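Local coordinates for Pre-mRNA splicing factor PRP8 (Cyanidioschyzon merolae, PDB 6NQI), which probably binds U5, U6 and U2 snRNA and pre-mRNA introns within the spliceosome, and is represented here by its RNase H-like domain, at residues M69-P74 with T100-I105; K61-V66 with K94-G99. One frame throughout, in Å; residues are numbered along the deposited sequence.

Contact 1 (M69-P74 with T100-I105); sequences MLRSQP and TEYAKI
Leu70 and Tyr102 carry this contact. It joins the last turn of helix 54-71 to the loop that leads from helix 90-97 into strand 107-108 of the RNase H-like fold. The loop makes a type I beta turn from Thr100 to Ala103. It overlaps a type II turn from Tyr102 to Ile105.

The main interaction is CH-pi. Leu70 CB sits over one face of the Tyr102 ring, 3.9 Å from the ring centroid and 12° off the normal. Glu101 CG lies over the opposite face, so the ring is held between two aliphatic groups. CG of Tyr102 stands beside its own backbone N (chi1 -43°), which sends the ring across toward the helix end.

Apolar packing adds to this. Leu70 CD1 reaches back to Tyr102 CB at 3.8 Å, and the two side chains run past each other in opposite directions. Leu70 CD2 makes a looser approach to Ile105 CD1. Leu70 also rests on Trp12 of strand 11-21.

Polar groups shape each partner internally. Tyr102 N donates to Thr100 OG1 at 3.1 Å, which forms an ST turn. On the helix side, Gln73 N bonds to Leu70 O at 3.0 Å.

Arg71 crosses the tyrosine at about a right angle. Its CG is 4.0 Å from Tyr102 OH.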
# COMPACT_ATOMS: atom_id res chain seq x y z
N MET A 69 -5.77 -3.35 -11.36
CA MET A 69 -4.66 -4.18 -10.87
C MET A 69 -5.04 -5.65 -10.87
O MET A 69 -4.19 -6.51 -11.16
CB MET A 69 -4.24 -3.76 -9.45
CG MET A 69 -3.71 -2.34 -9.26
SD MET A 69 -2.50 -1.79 -10.49
CE MET A 69 -1.28 -3.09 -10.45
N LEU A 70 -6.31 -5.97 -10.60
CA LEU A 70 -6.76 -7.35 -10.73
C LEU A 70 -6.60 -7.82 -12.16
O LEU A 70 -6.03 -8.89 -12.43
CB LEU A 70 -8.22 -7.49 -10.28
CG LEU A 70 -8.48 -7.38 -8.78
CD1 LEU A 70 -9.97 -7.34 -8.49
CD2 LEU A 70 -7.79 -8.47 -8.01
N ARG A 71 -7.08 -7.01 -13.11
CA ARG A 71 -7.04 -7.39 -14.52
C ARG A 71 -5.62 -7.63 -15.00
O ARG A 71 -5.41 -8.37 -15.96
CB ARG A 71 -7.70 -6.31 -15.36
CG ARG A 71 -9.21 -6.25 -15.30
CD ARG A 71 -9.70 -5.42 -16.45
NE ARG A 71 -11.11 -5.65 -16.76
CZ ARG A 71 -12.06 -4.72 -16.61
NH1 ARG A 71 -11.72 -3.51 -16.15
NH2 ARG A 71 -13.33 -5.01 -16.93
N SER A 72 -4.63 -6.96 -14.41
CA SER A 72 -3.26 -7.14 -14.87
C SER A 72 -2.53 -8.34 -14.27
O SER A 72 -1.36 -8.56 -14.61
CB SER A 72 -2.42 -5.91 -14.57
OG SER A 72 -2.09 -5.91 -13.19
N GLN A 73 -3.17 -9.13 -13.36
CA GLN A 73 -2.57 -10.26 -12.65
C GLN A 73 -2.90 -11.59 -13.31
O GLN A 73 -3.99 -11.76 -13.86
CB GLN A 73 -3.06 -10.31 -11.20
CG GLN A 73 -2.60 -9.14 -10.33
CD GLN A 73 -1.12 -9.13 -10.09
OE1 GLN A 73 -0.64 -9.98 -9.35
NE2 GLN A 73 -0.38 -8.17 -10.66
N PRO A 74 -1.96 -12.53 -13.31
CA PRO A 74 -2.28 -13.91 -13.70
C PRO A 74 -3.20 -14.55 -12.67
O PRO A 74 -3.27 -14.14 -11.51
CB PRO A 74 -0.92 -14.60 -13.74
CG PRO A 74 0.08 -13.50 -13.84
CD PRO A 74 -0.51 -12.34 -13.08
N THR A 100 -17.78 -10.21 -13.18
CA THR A 100 -16.41 -10.52 -13.60
C THR A 100 -15.86 -11.75 -12.87
O THR A 100 -16.36 -12.16 -11.82
CB THR A 100 -15.49 -9.34 -13.35
OG1 THR A 100 -15.10 -9.33 -11.97
CG2 THR A 100 -16.19 -8.04 -13.69
N GLU A 101 -14.75 -12.26 -13.40
CA GLU A 101 -14.06 -13.40 -12.81
C GLU A 101 -13.52 -13.11 -11.42
O GLU A 101 -13.16 -14.05 -10.69
CB GLU A 101 -12.92 -13.82 -13.75
CG GLU A 101 -11.98 -12.65 -14.13
CD GLU A 101 -10.93 -13.03 -15.17
OE1 GLU A 101 -10.08 -13.90 -14.86
OE2 GLU A 101 -10.96 -12.48 -16.30
N TYR A 102 -13.47 -11.84 -11.03
CA TYR A 102 -12.96 -11.43 -9.73
C TYR A 102 -14.07 -11.28 -8.71
O TYR A 102 -13.80 -10.93 -7.55
CB TYR A 102 -12.16 -10.12 -9.86
CG TYR A 102 -11.25 -10.11 -11.07
CD1 TYR A 102 -10.06 -10.83 -11.08
CD2 TYR A 102 -11.59 -9.40 -12.22
CE1 TYR A 102 -9.24 -10.85 -12.18
CE2 TYR A 102 -10.78 -9.41 -13.33
CZ TYR A 102 -9.60 -10.13 -13.30
OH TYR A 102 -8.78 -10.14 -14.41
N ALA A 103 -15.32 -11.51 -9.10
CA ALA A 103 -16.35 -11.63 -8.09
C ALA A 103 -16.07 -12.89 -7.30
O ALA A 103 -15.36 -13.80 -7.76
CB ALA A 103 -17.73 -11.63 -8.72
N LYS A 104 -16.60 -12.94 -6.09
CA LYS A 104 -16.40 -14.05 -5.15
C LYS A 104 -14.95 -14.12 -4.67
O LYS A 104 -14.50 -15.16 -4.16
CB LYS A 104 -16.84 -15.39 -5.77
CG LYS A 104 -18.30 -15.35 -6.29
CD LYS A 104 -19.32 -14.88 -5.25
CE LYS A 104 -20.76 -15.05 -5.74
NZ LYS A 104 -21.25 -16.46 -5.73
N ILE A 105 -14.22 -13.02 -4.86
CA ILE A 105 -13.01 -12.72 -4.11
C ILE A 105 -13.45 -11.91 -2.89
O ILE A 105 -13.90 -10.76 -3.07
CB ILE A 105 -11.98 -11.93 -4.92
CG1 ILE A 105 -11.42 -12.74 -6.07
CG2 ILE A 105 -10.84 -11.46 -4.01
CD1 ILE A 105 -10.35 -11.98 -6.84

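Contact 2 (K61-V66 with K94-G99); sequences KCAEHV and KTLLAG
Leu96 reaches from helix 90-97 onto the backbone of helix 54-71 at Ala63 and Glu64. The CA atoms of Ala63 and Leu96 are 7.0 Å apart. From its CB the side chain heads for the other helix, although Leu96 CB itself is still 5.0 Å from Ala63 CB. Leu96 CG is nearer, 4.3 Å from Ala63 CB. With chi1 at -59°, CG lies opposite the carbonyl carbon, and its CD1 branch points at helix 54-71.

CD1 does the touching. Leu96 CD1 lies 3.7 Å from Ala63 CB and 3.5 Å from Glu64 N, with Glu64 CA close by. Glu64 CB flanks Leu96 CD1 at 3.9 Å. The methyl therefore rests on the backbone between the two residues. Leu96 CD2, the other branch, stays 5.6 Å from Ala63 CB. Leu96 also packs on Trp60, one turn earlier in helix 54-71.

Glu64 bends at chi2 (-82°), and its carboxylate leads away from the leucine. The small side chain of Ala63 also touches Pro92 of helix 90-97. Just beyond Leu96 helix 90-97 ends, with Lys94 O accepting from both Leu97 N and Ala98 N.

This is apolar helix-to-helix packing in an RNase H-like fold, where helix 90-97 belongs to a beta-alpha-beta crossover between parallel strands 81-84 and 107-108.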
# COMPACT_ATOMS: atom_id res chain seq x y z
N LYS A 61 -12.58 6.05 -7.96
CA LYS A 61 -11.26 5.87 -8.56
C LYS A 61 -10.48 4.75 -7.87
O LYS A 61 -9.77 3.98 -8.53
CB LYS A 61 -10.44 7.17 -8.55
CG LYS A 61 -10.79 8.15 -9.68
CD LYS A 61 -9.56 8.89 -10.20
CE LYS A 61 -8.93 8.23 -11.43
NZ LYS A 61 -9.86 8.22 -12.60
N CYS A 62 -10.62 4.61 -6.55
CA CYS A 62 -9.95 3.50 -5.89
C CYS A 62 -10.52 2.16 -6.34
O CYS A 62 -9.76 1.21 -6.62
CB CYS A 62 -10.06 3.65 -4.38
SG CYS A 62 -9.15 2.31 -3.56
N ALA A 63 -11.85 2.05 -6.41
CA ALA A 63 -12.48 0.82 -6.89
C ALA A 63 -12.02 0.48 -8.30
O ALA A 63 -11.70 -0.68 -8.61
CB ALA A 63 -14.00 0.97 -6.84
N GLU A 64 -12.00 1.48 -9.19
CA GLU A 64 -11.58 1.23 -10.56
C GLU A 64 -10.10 0.83 -10.62
O GLU A 64 -9.71 -0.04 -11.42
CB GLU A 64 -11.88 2.48 -11.40
CG GLU A 64 -11.90 2.21 -12.89
CD GLU A 64 -10.52 2.21 -13.53
OE1 GLU A 64 -9.56 2.75 -12.92
OE2 GLU A 64 -10.42 1.68 -14.67
N HIS A 65 -9.27 1.42 -9.75
CA HIS A 65 -7.85 1.06 -9.73
C HIS A 65 -7.65 -0.39 -9.30
O HIS A 65 -6.90 -1.13 -9.95
CB HIS A 65 -7.08 2.02 -8.81
CG HIS A 65 -5.66 1.60 -8.53
ND1 HIS A 65 -5.19 1.36 -7.25
CD2 HIS A 65 -4.63 1.35 -9.37
CE1 HIS A 65 -3.92 1.00 -7.31
NE2 HIS A 65 -3.56 0.97 -8.59
N VAL A 66 -8.32 -0.80 -8.22
CA VAL A 66 -8.25 -2.20 -7.79
C VAL A 66 -8.70 -3.12 -8.91
O VAL A 66 -8.05 -4.14 -9.18
CB VAL A 66 -9.06 -2.41 -6.49
CG1 VAL A 66 -9.27 -3.89 -6.23
CG2 VAL A 66 -8.31 -1.81 -5.31
N LYS A 94 -17.31 -3.68 -5.00
CA LYS A 94 -18.20 -4.78 -5.34
C LYS A 94 -18.94 -4.50 -6.65
O LYS A 94 -19.01 -5.37 -7.52
CB LYS A 94 -19.15 -5.06 -4.18
CG LYS A 94 -18.41 -5.70 -3.00
CD LYS A 94 -19.27 -5.71 -1.74
CE LYS A 94 -18.59 -6.46 -0.62
NZ LYS A 94 -18.83 -7.95 -0.68
N THR A 95 -19.44 -3.26 -6.84
CA THR A 95 -20.19 -2.96 -8.06
C THR A 95 -19.33 -3.16 -9.30
O THR A 95 -19.78 -3.72 -10.30
CB THR A 95 -20.72 -1.53 -8.07
OG1 THR A 95 -21.57 -1.31 -6.94
CG2 THR A 95 -21.54 -1.30 -9.34
N LEU A 96 -18.07 -2.72 -9.25
CA LEU A 96 -17.23 -2.86 -10.43
C LEU A 96 -16.77 -4.29 -10.65
O LEU A 96 -16.29 -4.61 -11.75
CB LEU A 96 -16.02 -1.93 -10.34
CG LEU A 96 -16.32 -0.43 -10.20
CD1 LEU A 96 -15.09 0.44 -10.36
CD2 LEU A 96 -17.40 -0.00 -11.15
N LEU A 97 -16.87 -5.16 -9.64
CA LEU A 97 -16.42 -6.55 -9.78
C LEU A 97 -17.56 -7.49 -10.14
O LEU A 97 -17.31 -8.62 -10.56
CB LEU A 97 -15.73 -7.03 -8.50
CG LEU A 97 -14.50 -6.26 -8.04
CD1 LEU A 97 -13.70 -7.03 -7.03
CD2 LEU A 97 -13.64 -5.98 -9.24
N ALA A 98 -18.80 -7.03 -9.96
CA ALA A 98 -19.96 -7.82 -10.35
C ALA A 98 -19.85 -8.23 -11.81
O ALA A 98 -19.43 -7.44 -12.66
CB ALA A 98 -21.23 -7.00 -10.11
N GLY A 99 -20.25 -9.47 -12.10
CA GLY A 99 -20.21 -9.99 -13.45
C GLY A 99 -18.84 -10.38 -13.97
O GLY A 99 -18.75 -10.81 -15.13

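In the fold
Contacts 1 and 2 follow each other along helix 54-71, and their centres are 10 Å apart. Contact 2 lies in the middle of that helix and contact 1 at its end. Their second segments are continuous in sequence, so the end of helix 90-97 passes directly into the loop of contact 1. Leu97, in the 94-99 segment, reaches contact 1. Its CD2 is 4.0 Å from Leu70 CD1, and its backbone O bonds to Thr100 OG1. Ala103 CB is 3.6 Å from Leu97 O. Near contact 2, a beta-mercaptoethanol, probably from crystallisation, is covalently linked to Cys62 SG. The side chain of Ala63 is about 6 Å from this bound beta-mercaptoethanol at their nearest atoms.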